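Local coordinates for protein lipolytic enzyme (Clostridium thermocellum, PDB 2VPT) that probably removes acetyl groups from xylan, as the catalytic domain of a cellulosomal family 3 carbohydrate esterase of the GDSL-type SGNH hydrolase clan, at residues M9-S14 with S73-W78; D13-G18 with A126-W131; F88-G93 with N189-Y194; L102-L107 with P143-Q148; S162-Q165 with T170-S173. All blocks are in the same frame, centred on the assembly; numbering follows the deposited sequence. Where two conformers were deposited one is given.

Contact 1: M9-S14 with S73-W78; sequences MPVGDS and SNINNW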
# COMPACT_ATOMS: atom_id res chain seq x y z
N MSE A 9 -3.12 -13.39 10.23
CA MSE A 9 -2.17 -12.81 9.29
C MSE A 9 -2.69 -12.97 7.87
O MSE A 9 -2.69 -14.08 7.32
CB MSE A 9 -0.82 -13.48 9.40
CG MSE A 9 0.23 -12.79 8.54
SE MSE A 9 1.94 -13.66 8.59
CE MSE A 9 2.25 -13.14 9.60
N PRO A 10 -3.13 -11.86 7.25
CA PRO A 10 -3.48 -11.92 5.82
C PRO A 10 -2.22 -11.93 4.96
O PRO A 10 -1.45 -10.99 5.00
CB PRO A 10 -4.28 -10.62 5.60
CG PRO A 10 -4.55 -10.08 6.96
CD PRO A 10 -3.40 -10.52 7.81
N VAL A 11 -2.02 -13.01 4.21
CA VAL A 11 -0.83 -13.20 3.39
C VAL A 11 -1.28 -13.27 1.93
O VAL A 11 -2.14 -14.07 1.58
CB VAL A 11 -0.08 -14.50 3.74
CG1 VAL A 11 1.10 -14.70 2.81
CG2 VAL A 11 0.36 -14.47 5.16
N GLY A 12 -0.70 -12.45 1.06
CA GLY A 12 -1.08 -12.53 -0.33
C GLY A 12 -0.35 -11.55 -1.20
O GLY A 12 0.75 -11.07 -0.87
N ASP A 13 -1.00 -11.25 -2.33
CA ASP A 13 -0.46 -10.40 -3.38
C ASP A 13 -1.21 -9.06 -3.42
O ASP A 13 -1.63 -8.58 -2.37
CB ASP A 13 -0.45 -11.17 -4.71
CG ASP A 13 -1.80 -11.71 -5.11
OD1 ASP A 13 -2.85 -11.13 -4.71
OD2 ASP A 13 -1.83 -12.74 -5.83
N SER A 14 -1.37 -8.45 -4.58
CA SER A 14 -2.03 -7.15 -4.60
C SER A 14 -3.49 -7.22 -4.19
O SER A 14 -4.07 -6.20 -3.85
CB SER A 14 -1.93 -6.46 -5.95
OG SER A 14 -2.32 -7.31 -6.96
N SER A 73 9.83 -17.67 0.31
CA SER A 73 11.17 -17.24 0.66
C SER A 73 11.23 -16.45 1.98
O SER A 73 12.28 -16.40 2.63
CB SER A 73 11.74 -16.44 -0.50
OG SER A 73 13.14 -16.31 -0.43
N ASN A 74 10.11 -15.85 2.38
CA ASN A 74 10.09 -14.97 3.55
C ASN A 74 9.10 -15.34 4.65
O ASN A 74 9.24 -14.86 5.77
CB ASN A 74 9.82 -13.54 3.09
CG ASN A 74 10.85 -13.06 2.13
OD1 ASN A 74 12.01 -12.85 2.52
ND2 ASN A 74 10.49 -12.95 0.87
N ILE A 75 8.13 -16.21 4.36
CA ILE A 75 7.02 -16.41 5.30
C ILE A 75 7.46 -17.03 6.64
O ILE A 75 6.83 -16.79 7.67
CB ILE A 75 5.91 -17.23 4.64
CG1 ILE A 75 4.60 -17.10 5.43
CG2 ILE A 75 6.35 -18.67 4.43
CD1 ILE A 75 3.38 -17.59 4.67
N ASN A 76 8.56 -17.79 6.66
CA ASN A 76 9.02 -18.35 7.94
C ASN A 76 9.33 -17.24 8.91
O ASN A 76 9.00 -17.32 10.09
CB ASN A 76 10.27 -19.21 7.77
CG ASN A 76 10.01 -20.46 6.98
OD1 ASN A 76 8.90 -20.72 6.52
ND2 ASN A 76 11.07 -21.26 6.82
N ASN A 77 9.94 -16.18 8.40
CA ASN A 77 10.25 -15.02 9.24
C ASN A 77 9.00 -14.28 9.70
O ASN A 77 8.90 -13.88 10.87
CB ASN A 77 11.19 -14.06 8.51
CG ASN A 77 12.52 -14.70 8.16
OD1 ASN A 77 13.05 -15.51 8.92
ND2 ASN A 77 13.07 -14.33 7.02
N TRP A 78 8.05 -14.11 8.79
CA TRP A 78 6.80 -13.43 9.14
C TRP A 78 6.05 -14.21 10.22
O TRP A 78 5.53 -13.64 11.17
CB TRP A 78 5.92 -13.29 7.90
CG TRP A 78 6.54 -12.53 6.77
CD1 TRP A 78 7.60 -11.68 6.83
CD2 TRP A 78 6.09 -12.53 5.43
NE1 TRP A 78 7.87 -11.18 5.59
CE2 TRP A 78 6.94 -11.67 4.71
CE3 TRP A 78 5.05 -13.16 4.76
CZ2 TRP A 78 6.79 -11.44 3.34
CZ3 TRP A 78 4.90 -12.93 3.40
CH2 TRP A 78 5.76 -12.08 2.72
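Val-11 sends CG1 into the angle between Ile-75 and Trp-78, two residues on the inner surface of helix 68-82. This methyl, anti to its own backbone nitrogen (chi1 177°), meets the tip of Ile-75 with 4.1 Å between Val-11 CG1 and Ile-75 CD1, the two side chains crossing at about a right angle. The same methyl also meets the indole at its rim rather than over a face, with Val-11 CG1 4.2 Å from Trp-78 CZ3 and close to the ring plane. Part of one face of that indole is taken up by its own helix: Asn-74 O and the CA of Ile-75 lie over it near the rim, while the ring of His-63 meets Trp-78 almost parallel to it. Two residues earlier on the strand, Met-9, present as selenomethionine, is extended as far as its SE and crosses the Trp-78 side chain, Met-9 SE lying 4.1 Å from Trp-78 CB. All these touches are apolar, and Ile-75 carries the packing on to Leu-110 and Ile-114 of helix 104-117. The strand 9-12 and helix 73-78 axes pass 11.2 Å apart and run almost exactly antiparallel, at 172°. This is the geometry of a beta-alpha-beta crossover: helix 68-82 links strands 59-62 and 86-90, parallel neighbours of strand 5-12, by passing over that strand in the alpha/beta fold of SGNH hydrolases.

Contact 2: D13-G18 with A126-W131; sequences DSCTEG and ADYYPW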
# COMPACT_ATOMS: atom_id res chain seq x y z
N ASP A 13 -1.00 -11.25 -2.33
CA ASP A 13 -0.46 -10.40 -3.38
C ASP A 13 -1.21 -9.06 -3.42
O ASP A 13 -1.63 -8.58 -2.37
CB ASP A 13 -0.45 -11.17 -4.71
CG ASP A 13 -1.80 -11.71 -5.11
OD1 ASP A 13 -2.85 -11.13 -4.71
OD2 ASP A 13 -1.83 -12.74 -5.83
N SER A 14 -1.37 -8.45 -4.58
CA SER A 14 -2.03 -7.15 -4.60
C SER A 14 -3.49 -7.22 -4.19
O SER A 14 -4.07 -6.20 -3.85
CB SER A 14 -1.93 -6.46 -5.95
OG SER A 14 -2.32 -7.31 -6.96
N CYS A 15 -4.09 -8.41 -4.24
CA CYS A 15 -5.48 -8.57 -3.81
C CYS A 15 -5.62 -8.52 -2.30
O CYS A 15 -6.72 -8.27 -1.81
CB CYS A 15 -6.08 -9.87 -4.34
SG CYS A 15 -6.11 -10.03 -6.13
N THR A 16 -4.54 -8.78 -1.58
CA THR A 16 -4.50 -8.65 -0.12
C THR A 16 -3.96 -7.28 0.31
O THR A 16 -4.45 -6.69 1.29
CB THR A 16 -3.69 -9.81 0.50
OG1 THR A 16 -4.37 -11.04 0.21
CG2 THR A 16 -3.56 -9.66 2.02
N GLU A 17 -2.96 -6.77 -0.40
CA GLU A 17 -2.49 -5.42 -0.12
C GLU A 17 -3.58 -4.40 -0.44
O GLU A 17 -3.72 -3.40 0.28
CB GLU A 17 -1.19 -5.11 -0.86
CG GLU A 17 -0.55 -3.78 -0.44
CD GLU A 17 0.92 -3.67 -0.81
OE1 GLU A 17 1.35 -4.27 -1.82
OE2 GLU A 17 1.63 -2.96 -0.08
N GLY A 18 -4.34 -4.66 -1.50
CA GLY A 18 -5.54 -3.89 -1.80
C GLY A 18 -5.47 -2.91 -2.95
O GLY A 18 -6.07 -1.84 -2.91
N ALA A 126 -7.50 -19.38 -0.25
CA ALA A 126 -8.50 -18.86 -1.17
C ALA A 126 -8.16 -19.06 -2.64
O ALA A 126 -6.99 -19.04 -3.03
CB ALA A 126 -8.71 -17.37 -0.92
N ASP A 127 -9.19 -19.24 -3.47
CA ASP A 127 -9.06 -19.02 -4.90
C ASP A 127 -9.43 -17.57 -5.26
O ASP A 127 -9.61 -16.74 -4.35
CB ASP A 127 -9.80 -20.09 -5.72
CG ASP A 127 -11.30 -19.98 -5.68
OD1 ASP A 127 -11.85 -19.14 -4.94
OD2 ASP A 127 -11.95 -20.77 -6.42
N TYR A 128 -9.48 -17.23 -6.55
CA TYR A 128 -9.69 -15.87 -7.01
C TYR A 128 -11.07 -15.64 -7.59
O TYR A 128 -11.71 -16.55 -8.13
CB TYR A 128 -8.64 -15.51 -8.08
CG TYR A 128 -7.25 -15.33 -7.54
CD1 TYR A 128 -6.71 -14.07 -7.39
CD2 TYR A 128 -6.45 -16.42 -7.18
CE1 TYR A 128 -5.43 -13.88 -6.90
CE2 TYR A 128 -5.18 -16.24 -6.68
CZ TYR A 128 -4.67 -14.97 -6.53
OH TYR A 128 -3.39 -14.79 -6.04
N TYR A 129 -11.54 -14.40 -7.50
CA TYR A 129 -12.66 -13.96 -8.31
C TYR A 129 -12.28 -14.20 -9.78
O TYR A 129 -11.10 -14.17 -10.13
CB TYR A 129 -12.99 -12.48 -8.03
CG TYR A 129 -11.83 -11.54 -8.21
CD1 TYR A 129 -11.62 -10.90 -9.42
CD2 TYR A 129 -10.91 -11.32 -7.18
CE1 TYR A 129 -10.55 -10.05 -9.61
CE2 TYR A 129 -9.83 -10.48 -7.35
CZ TYR A 129 -9.65 -9.84 -8.57
OH TYR A 129 -8.59 -8.98 -8.76
N PRO A 130 -13.25 -14.49 -10.64
CA PRO A 130 -12.95 -14.95 -12.01
C PRO A 130 -12.59 -13.84 -13.01
O PRO A 130 -13.26 -13.67 -14.04
CB PRO A 130 -14.24 -15.66 -12.40
CG PRO A 130 -15.29 -14.85 -11.72
CD PRO A 130 -14.70 -14.50 -10.37
N TRP A 131 -11.53 -13.10 -12.71
CA TRP A 131 -11.08 -12.00 -13.57
C TRP A 131 -9.59 -11.79 -13.37
O TRP A 131 -9.15 -11.68 -12.23
CB TRP A 131 -11.83 -10.72 -13.21
CG TRP A 131 -11.61 -9.62 -14.19
CD1 TRP A 131 -10.79 -8.55 -14.04
CD2 TRP A 131 -12.22 -9.49 -15.47
NE1 TRP A 131 -10.85 -7.75 -15.16
CE2 TRP A 131 -11.72 -8.30 -16.05
CE3 TRP A 131 -13.14 -10.26 -16.19
CZ2 TRP A 131 -12.12 -7.87 -17.32
CZ3 TRP A 131 -13.53 -9.82 -17.45
CH2 TRP A 131 -13.02 -8.64 -18.00
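Both tyrosine rings, Tyr-128 and Tyr-129, turn their edges toward the first turn of helix 14-17. Asp-13 OD2 lies in the plane of the Tyr-128 ring at its hydroxyl end, and the sulfur of Cys-15 sits at the rims of both rings, with Cys-15 SG 4.0 Å from Tyr-128 CE1 and 3.9 Å from Tyr-129 CE2. These are edge-on sulfur-aromatic contacts. Beyond the two segments, the Trp-90 ring meets that of Tyr-128 at a steep tilt. Tyr-128 OH donates to Asp-13 OD2 across 2.6 Å, arriving on the syn side of a carboxylate turned 43° from the ring. The same hydroxyl also takes a hydrogen bond from Gly-93 N, so two bonds fix its place. Asp-13 belongs to the Gly-Asp-Ser signature of GDSL esterases, in which Ser-14 is probably the nucleophile; Ser-14 OG is hydrogen-bonded to His-178 NE2. Asp-13 is also the N-cap of the short helix: OD1 accepts from Cys-15 N at 3.0 Å, nearly straight (160°) and from the anti side. Its chi1 of 56° tucks CG between the backbone nitrogen and carbonyl carbon, letting one oxygen turn back to the helix while the other reaches Tyr-128. Asp-13 O accepts from both Thr-16 N and Glu-17 N.

Contact 3: F88-G93 with N189-Y194; sequences FLWIGG and NIWYKY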
# COMPACT_ATOMS: atom_id res chain seq x y z
N PHE A 88 -4.64 -16.25 6.57
CA PHE A 88 -5.52 -16.14 5.42
C PHE A 88 -4.61 -16.04 4.20
O PHE A 88 -4.05 -14.97 3.93
CB PHE A 88 -6.39 -14.88 5.47
CG PHE A 88 -7.50 -14.88 6.49
CD1 PHE A 88 -7.94 -16.02 7.14
CD2 PHE A 88 -8.14 -13.68 6.76
CE1 PHE A 88 -9.01 -15.94 8.04
CE2 PHE A 88 -9.21 -13.61 7.66
CZ PHE A 88 -9.63 -14.74 8.28
N LEU A 89 -4.45 -17.13 3.46
CA LEU A 89 -3.52 -17.18 2.34
C LEU A 89 -4.27 -17.04 1.01
O LEU A 89 -5.20 -17.79 0.73
CB LEU A 89 -2.73 -18.49 2.38
CG LEU A 89 -1.68 -18.69 1.29
CD1 LEU A 89 -0.57 -17.65 1.41
CD2 LEU A 89 -1.11 -20.08 1.32
N TRP A 90 -3.85 -16.10 0.19
CA TRP A 90 -4.49 -15.84 -1.09
C TRP A 90 -3.37 -15.50 -2.06
O TRP A 90 -2.89 -14.35 -2.11
CB TRP A 90 -5.52 -14.71 -0.95
CG TRP A 90 -6.33 -14.46 -2.17
CD1 TRP A 90 -6.39 -15.23 -3.30
CD2 TRP A 90 -7.22 -13.36 -2.41
NE1 TRP A 90 -7.23 -14.67 -4.22
CE2 TRP A 90 -7.78 -13.53 -3.68
CE3 TRP A 90 -7.61 -12.26 -1.65
CZ2 TRP A 90 -8.68 -12.64 -4.22
CZ3 TRP A 90 -8.52 -11.38 -2.19
CH2 TRP A 90 -9.05 -11.57 -3.45
N ILE A 91 -2.95 -16.50 -2.84
CA ILE A 91 -1.71 -16.36 -3.60
C ILE A 91 -1.69 -17.28 -4.82
O ILE A 91 -2.39 -18.29 -4.86
CB ILE A 91 -0.51 -16.66 -2.67
CG1 ILE A 91 0.81 -16.08 -3.17
CG2 ILE A 91 -0.41 -18.14 -2.37
CD1 ILE A 91 0.88 -14.56 -3.17
N GLY A 92 -0.91 -16.88 -5.83
CA GLY A 92 -0.63 -17.71 -7.00
C GLY A 92 -1.09 -17.14 -8.31
O GLY A 92 -0.70 -17.62 -9.37
N GLY A 93 -1.90 -16.09 -8.27
CA GLY A 93 -2.34 -15.45 -9.49
C GLY A 93 -1.17 -14.89 -10.28
O GLY A 93 -1.18 -14.93 -11.51
N ASN A 189 -17.33 -10.75 2.45
CA ASN A 189 -18.48 -11.56 2.85
C ASN A 189 -18.27 -13.05 2.65
O ASN A 189 -18.74 -13.85 3.46
CB ASN A 189 -19.77 -11.03 2.23
CG ASN A 189 -20.32 -9.85 3.05
OD1 ASN A 189 -19.98 -8.71 2.81
ND2 ASN A 189 -21.11 -10.16 4.07
N ILE A 190 -17.50 -13.42 1.62
CA ILE A 190 -17.19 -14.82 1.38
C ILE A 190 -16.15 -15.32 2.39
O ILE A 190 -16.28 -16.40 2.94
CB ILE A 190 -16.76 -15.07 -0.07
CG1 ILE A 190 -17.87 -14.65 -1.05
CG2 ILE A 190 -16.39 -16.54 -0.28
CD1 ILE A 190 -17.43 -14.52 -2.48
N TRP A 191 -15.11 -14.53 2.67
CA TRP A 191 -14.22 -14.90 3.76
C TRP A 191 -15.01 -15.15 5.05
O TRP A 191 -14.76 -16.11 5.76
CB TRP A 191 -13.19 -13.80 4.06
CG TRP A 191 -12.01 -13.71 3.09
CD1 TRP A 191 -11.87 -12.80 2.10
CD2 TRP A 191 -10.83 -14.53 3.06
NE1 TRP A 191 -10.67 -13.00 1.44
CE2 TRP A 191 -10.02 -14.05 2.02
CE3 TRP A 191 -10.38 -15.63 3.80
CZ2 TRP A 191 -8.79 -14.64 1.70
CZ3 TRP A 191 -9.17 -16.21 3.49
CH2 TRP A 191 -8.38 -15.70 2.45
N TYR A 192 -15.94 -14.24 5.37
CA TYR A 192 -16.74 -14.39 6.57
C TYR A 192 -17.48 -15.73 6.56
O TYR A 192 -17.40 -16.50 7.50
CB TYR A 192 -17.70 -13.22 6.73
CG TYR A 192 -18.56 -13.29 7.98
CD1 TYR A 192 -18.15 -12.69 9.16
CD2 TYR A 192 -19.76 -13.99 7.98
CE1 TYR A 192 -18.92 -12.76 10.30
CE2 TYR A 192 -20.54 -14.05 9.11
CZ TYR A 192 -20.11 -13.45 10.27
OH TYR A 192 -20.90 -13.52 11.40
N LYS A 193 -18.18 -15.99 5.47
CA LYS A 193 -18.94 -17.25 5.31
C LYS A 193 -18.10 -18.48 5.65
O LYS A 193 -18.53 -19.37 6.38
CB LYS A 193 -19.49 -17.33 3.89
CG LYS A 193 -20.13 -18.67 3.52
CD LYS A 193 -20.67 -18.64 2.11
CE LYS A 193 -21.12 -20.02 1.68
NZ LYS A 193 -21.63 -20.04 0.30
N TYR A 194 -16.89 -18.53 5.10
CA TYR A 194 -16.04 -19.72 5.22
C TYR A 194 -15.19 -19.76 6.48
O TYR A 194 -14.66 -20.81 6.83
CB TYR A 194 -15.17 -19.88 3.95
CG TYR A 194 -15.95 -20.39 2.75
CD1 TYR A 194 -16.06 -21.75 2.51
CD2 TYR A 194 -16.56 -19.53 1.85
CE1 TYR A 194 -16.77 -22.23 1.44
CE2 TYR A 194 -17.29 -20.01 0.76
CZ TYR A 194 -17.39 -21.36 0.56
OH TYR A 194 -18.10 -21.88 -0.51
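Strand 88-90 and helix 189-194 pass 12.2 Å apart at their axes, with their directions inclined by 130°, and the CA atoms of Phe-88 and Trp-191 are 8.9 Å apart. From the helix segment Trp-191 alone makes the contact. Its CG lies opposite the carbonyl carbon (chi1 -77°), and the benzo half of the indole reaches the strand. There it forms an offset stack with the Phe-88 ring: the centroids of the Phe-88 ring and the six-membered ring of Trp-191 are 4.8 Å apart and the planes are tilted by 29°. The side chains slide past each other in opposite directions, and Trp-191 CZ3 comes within 3.7 Å of Phe-88 CB. The outer rim of the indole is met near its plane by the next two residues of the strand: Trp-191 CZ2 is 4.2 Å from Trp-90 CB, and Trp-191 CH2 is 4.2 Å from Leu-89 O. Leu-89 itself points to the other face of the sheet, where it packs on Leu-110 and Ile-114 of helix 104-117. Around Trp-191, Leu-31 of helix 28-37, Phe-124 and Ala-126 add further apolar contacts, and Tyr-27 stacks on it. The contact is therefore held by dispersion and the burial of hydrocarbon, apolar and aromatic in character, with the indole buried between helix 181-203 and the sheet.

Contact 4: L102-L107 with P143-Q148; sequences LNATGL and PGIVQQ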
# COMPACT_ATOMS: atom_id res chain seq x y z
N LEU A 102 0.95 -21.98 -13.93
CA LEU A 102 0.19 -22.84 -12.97
C LEU A 102 0.84 -23.55 -11.79
O LEU A 102 1.09 -24.74 -11.84
CB LEU A 102 -0.73 -23.79 -13.77
CG LEU A 102 -2.18 -23.96 -13.29
CD1 LEU A 102 -2.27 -24.41 -11.86
CD2 LEU A 102 -2.96 -22.67 -13.54
N ASN A 103 1.03 -22.83 -10.67
CA ASN A 103 1.90 -23.32 -9.63
C ASN A 103 1.20 -24.12 -8.54
O ASN A 103 1.27 -23.80 -7.35
CB ASN A 103 2.71 -22.16 -9.04
CG ASN A 103 4.00 -22.62 -8.39
OD1 ASN A 103 4.32 -23.82 -8.36
ND2 ASN A 103 4.77 -21.66 -7.86
N ALA A 104 0.57 -25.21 -8.97
CA ALA A 104 -0.03 -26.15 -8.07
C ALA A 104 0.98 -26.71 -7.09
O ALA A 104 0.73 -26.77 -5.89
CB ALA A 104 -0.70 -27.26 -8.87
N THR A 105 2.14 -27.14 -7.58
CA THR A 105 3.15 -27.70 -6.70
C THR A 105 3.68 -26.68 -5.69
O THR A 105 3.89 -27.00 -4.51
CB THR A 105 4.33 -28.32 -7.50
OG1 THR A 105 3.84 -29.43 -8.27
CG2 THR A 105 5.40 -28.80 -6.57
N GLY A 106 3.88 -25.45 -6.14
CA GLY A 106 4.33 -24.38 -5.26
C GLY A 106 3.34 -24.10 -4.14
O GLY A 106 3.75 -23.94 -2.99
N LEU A 107 2.06 -24.07 -4.48
CA LEU A 107 1.02 -23.84 -3.46
C LEU A 107 1.01 -24.98 -2.43
O LEU A 107 0.97 -24.74 -1.23
CB LEU A 107 -0.35 -23.67 -4.11
CG LEU A 107 -1.49 -23.39 -3.13
CD1 LEU A 107 -1.26 -22.05 -2.40
CD2 LEU A 107 -2.82 -23.42 -3.86
N PRO A 143 -9.02 -26.37 -4.92
CA PRO A 143 -9.80 -27.20 -3.98
C PRO A 143 -9.23 -28.60 -3.73
O PRO A 143 -9.27 -29.10 -2.61
CB PRO A 143 -11.18 -27.30 -4.64
CG PRO A 143 -11.22 -26.31 -5.69
CD PRO A 143 -9.85 -25.84 -6.01
N GLY A 144 -8.70 -29.24 -4.77
CA GLY A 144 -8.13 -30.57 -4.62
C GLY A 144 -6.87 -30.60 -3.78
O GLY A 144 -6.64 -31.52 -3.00
N ILE A 145 -6.04 -29.55 -3.92
CA ILE A 145 -4.83 -29.45 -3.13
C ILE A 145 -5.21 -29.30 -1.65
O ILE A 145 -4.65 -29.97 -0.78
CB ILE A 145 -3.97 -28.23 -3.57
CG1 ILE A 145 -3.36 -28.48 -4.95
CG2 ILE A 145 -2.88 -27.96 -2.56
CD1 ILE A 145 -2.99 -27.20 -5.67
N VAL A 146 -6.16 -28.42 -1.37
CA VAL A 146 -6.56 -28.21 0.02
C VAL A 146 -7.18 -29.48 0.60
O VAL A 146 -6.86 -29.87 1.71
CB VAL A 146 -7.52 -27.02 0.15
CG1 VAL A 146 -8.09 -26.96 1.56
CG2 VAL A 146 -6.79 -25.71 -0.21
N GLN A 147 -8.04 -30.14 -0.18
CA GLN A 147 -8.74 -31.33 0.32
C GLN A 147 -7.80 -32.48 0.67
O GLN A 147 -8.01 -33.17 1.67
CB GLN A 147 -9.80 -31.78 -0.67
CG GLN A 147 -10.78 -32.82 -0.10
CD GLN A 147 -11.60 -32.28 1.06
OE1 GLN A 147 -12.31 -31.27 0.93
NE2 GLN A 147 -11.50 -32.93 2.21
N GLN A 148 -6.76 -32.67 -0.15
CA GLN A 148 -5.69 -33.66 0.10
C GLN A 148 -5.04 -33.47 1.48
O GLN A 148 -4.84 -34.42 2.22
CB GLN A 148 -4.66 -33.54 -1.04
CG GLN A 148 -3.60 -34.63 -1.22
CD GLN A 148 -2.94 -34.55 -2.62
OE1 GLN A 148 -3.48 -33.92 -3.54
NE2 GLN A 148 -1.79 -35.19 -2.77
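Ile-145 pushes its CD1 methyl against the first turn of helix 104-117, joining that helix to helix 142-151 within the helical layer that also holds helix 68-82, on one side of the three-layer alpha/beta/alpha sandwich of SGNH hydrolases. Three atoms receive the methyl: Ile-145 CD1 lies 3.8 Å from the carbonyl oxygen Ala-104 O, 3.9 Å from Ala-104 CB and 4.2 Å from Leu-107 CD2. Because Ala-104 and Leu-107 are three residues apart, they flank the same spot on the helix surface. The isoleucine reaches it by placing CG1 opposite its carbonyl carbon (chi1 -69°) and extending chi2 (157°), which takes CD1 to the end of the reach. The leucine comes at it aslant and is the buried member of the trio. Further out, Leu-107 is packed against Ile-91, Ile-68 and Tyr-138, and Ala-104 against Val-141. Val-146, the next residue of helix 142-151, turns to Val-156 and Phe-158 of the edge strand 156-159 and ties that helix to the sheet. The receiving turn is fixed at its start by Asn-103, the N-cap, whose ND2 is held by Asp-95 OD1. Asn-103 OD1 accepts from Gly-106 N at 2.8 Å through a bent bond, 134° at the hydrogen, with the nitrogen lying above the amide carbonyl plane.

Contact 5: S162-Q165 with T170-S173; sequences SEIQ and TDIS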
# COMPACT_ATOMS: atom_id res chain seq x y z
N SER A 162 -14.15 -17.57 -5.62
CA SER A 162 -14.70 -17.65 -6.98
C SER A 162 -16.21 -17.81 -7.05
O SER A 162 -16.78 -17.66 -8.14
CB SER A 162 -14.04 -18.79 -7.75
OG SER A 162 -14.28 -20.04 -7.13
N GLU A 163 -16.86 -18.06 -5.91
CA GLU A 163 -18.34 -18.13 -5.87
C GLU A 163 -18.98 -16.74 -5.86
O GLU A 163 -20.22 -16.63 -5.91
CB GLU A 163 -18.81 -18.97 -4.68
CG GLU A 163 -18.94 -18.22 -3.36
CD GLU A 163 -19.32 -19.11 -2.20
OE1 GLU A 163 -19.06 -20.33 -2.25
OE2 GLU A 163 -19.86 -18.57 -1.21
N ILE A 164 -18.17 -15.69 -5.80
CA ILE A 164 -18.63 -14.32 -5.96
C ILE A 164 -19.63 -14.20 -7.11
O ILE A 164 -19.43 -14.77 -8.18
CB ILE A 164 -17.43 -13.34 -6.15
CG1 ILE A 164 -17.90 -11.88 -6.15
CG2 ILE A 164 -16.65 -13.68 -7.43
CD1 ILE A 164 -16.75 -10.88 -6.00
N GLN A 165 -20.72 -13.48 -6.84
CA GLN A 165 -21.67 -13.09 -7.88
C GLN A 165 -21.03 -11.95 -8.66
O GLN A 165 -21.24 -10.78 -8.37
CB GLN A 165 -23.00 -12.64 -7.22
CG GLN A 165 -24.03 -11.98 -8.16
CD GLN A 165 -24.02 -10.44 -8.13
OE1 GLN A 165 -24.20 -9.79 -9.16
NE2 GLN A 165 -23.83 -9.85 -6.95
N THR A 170 -19.58 -3.50 -11.68
CA THR A 170 -19.56 -2.99 -10.30
C THR A 170 -18.30 -3.40 -9.52
O THR A 170 -17.84 -2.66 -8.64
CB THR A 170 -20.80 -3.45 -9.47
OG1 THR A 170 -20.83 -4.88 -9.36
CG2 THR A 170 -22.10 -2.97 -10.13
N ASP A 171 -17.76 -4.57 -9.83
CA ASP A 171 -16.79 -5.22 -8.95
C ASP A 171 -15.33 -4.98 -9.32
O ASP A 171 -14.45 -5.36 -8.55
CB ASP A 171 -17.05 -6.72 -8.94
CG ASP A 171 -18.44 -7.06 -8.42
OD1 ASP A 171 -19.08 -6.19 -7.80
OD2 ASP A 171 -18.88 -8.22 -8.60
N ILE A 172 -15.09 -4.40 -10.49
CA ILE A 172 -13.73 -4.12 -10.96
C ILE A 172 -13.44 -2.63 -10.92
O ILE A 172 -14.27 -1.81 -11.31
CB ILE A 172 -13.51 -4.69 -12.37
CG1 ILE A 172 -13.61 -6.22 -12.34
CG2 ILE A 172 -12.15 -4.25 -12.94
CD1 ILE A 172 -12.65 -6.93 -11.34
N SER A 173 -12.25 -2.28 -10.44
CA SER A 173 -11.85 -0.90 -10.27
C SER A 173 -11.51 -0.23 -11.60
O SER A 173 -11.50 -0.86 -12.65
CB SER A 173 -10.62 -0.84 -9.36
OG SER A 173 -9.45 -1.19 -10.07
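Asp-171 points its CB at the 162-165 segment, and chi1 of -61° sets CG beside the backbone nitrogen; of the two oxygens, OD1 faces Thr-170 and OD2 the 162-165 segment. OD1 stays close to home: Thr-170 OG1 donates to Asp-171 OD1 across 2.7 Å, coming from above the carboxylate, 67° out of its plane. OD2 does the reaching. Asp-171 OD2 is 4.3 Å from Ile-164 CD1, the end methyl of that side chain. Asp-171 OD2 is also 3.5 Å from the main-chain oxygen Gln-165 O. Lys-186 of helix 181-203 joins the two oxygens, by a salt bridge to Asp-171 OD2 and a hydrogen bond to Gln-165 O. Asp-167 N, between the two segments, also donates to OD2. Ile-164 runs out fully extended, and beside the acid it packs on Ile-187 and Ile-190 of the same long helix, with Tyr-129 and Pro-130 against it too. The chain from 162 to 173 is thus folded back on itself just ahead of Ser-173, whose OG bonds to Asp-175 N and His-178 O in the turn that holds the likely catalytic acid and histidine. With a backbone N-H and a threonine hydroxyl around it, and Lys-186 as the cation it shares with Gln-165 O, the buried carboxylate of Asp-171 probably remains ionised.

In the fold
Contacts 1 and 3 bind helices to neighbouring parallel strands, 5-12 and 86-90, from opposite faces of one sheet, about 14 Å apart centre to centre, as are all distances here. Contact 2 joins helix 14-17 to the loop after strand 122-126, at the C-terminal ends of the strands, about 8 Å from contact 3. Contact 4 lies in the same helical layer as helix 68-82 of contact 1, about 15 Å from contact 3. Contact 5, about 11 Å from contact 2, is linked through Glu-163 to Lys-193 and Tyr-194 of contact 3. Along the chain contact 1 closes first. Contacts 1 and 2 share the segment carrying Ser-14, the probable nucleophile; the others join the surrounding layers.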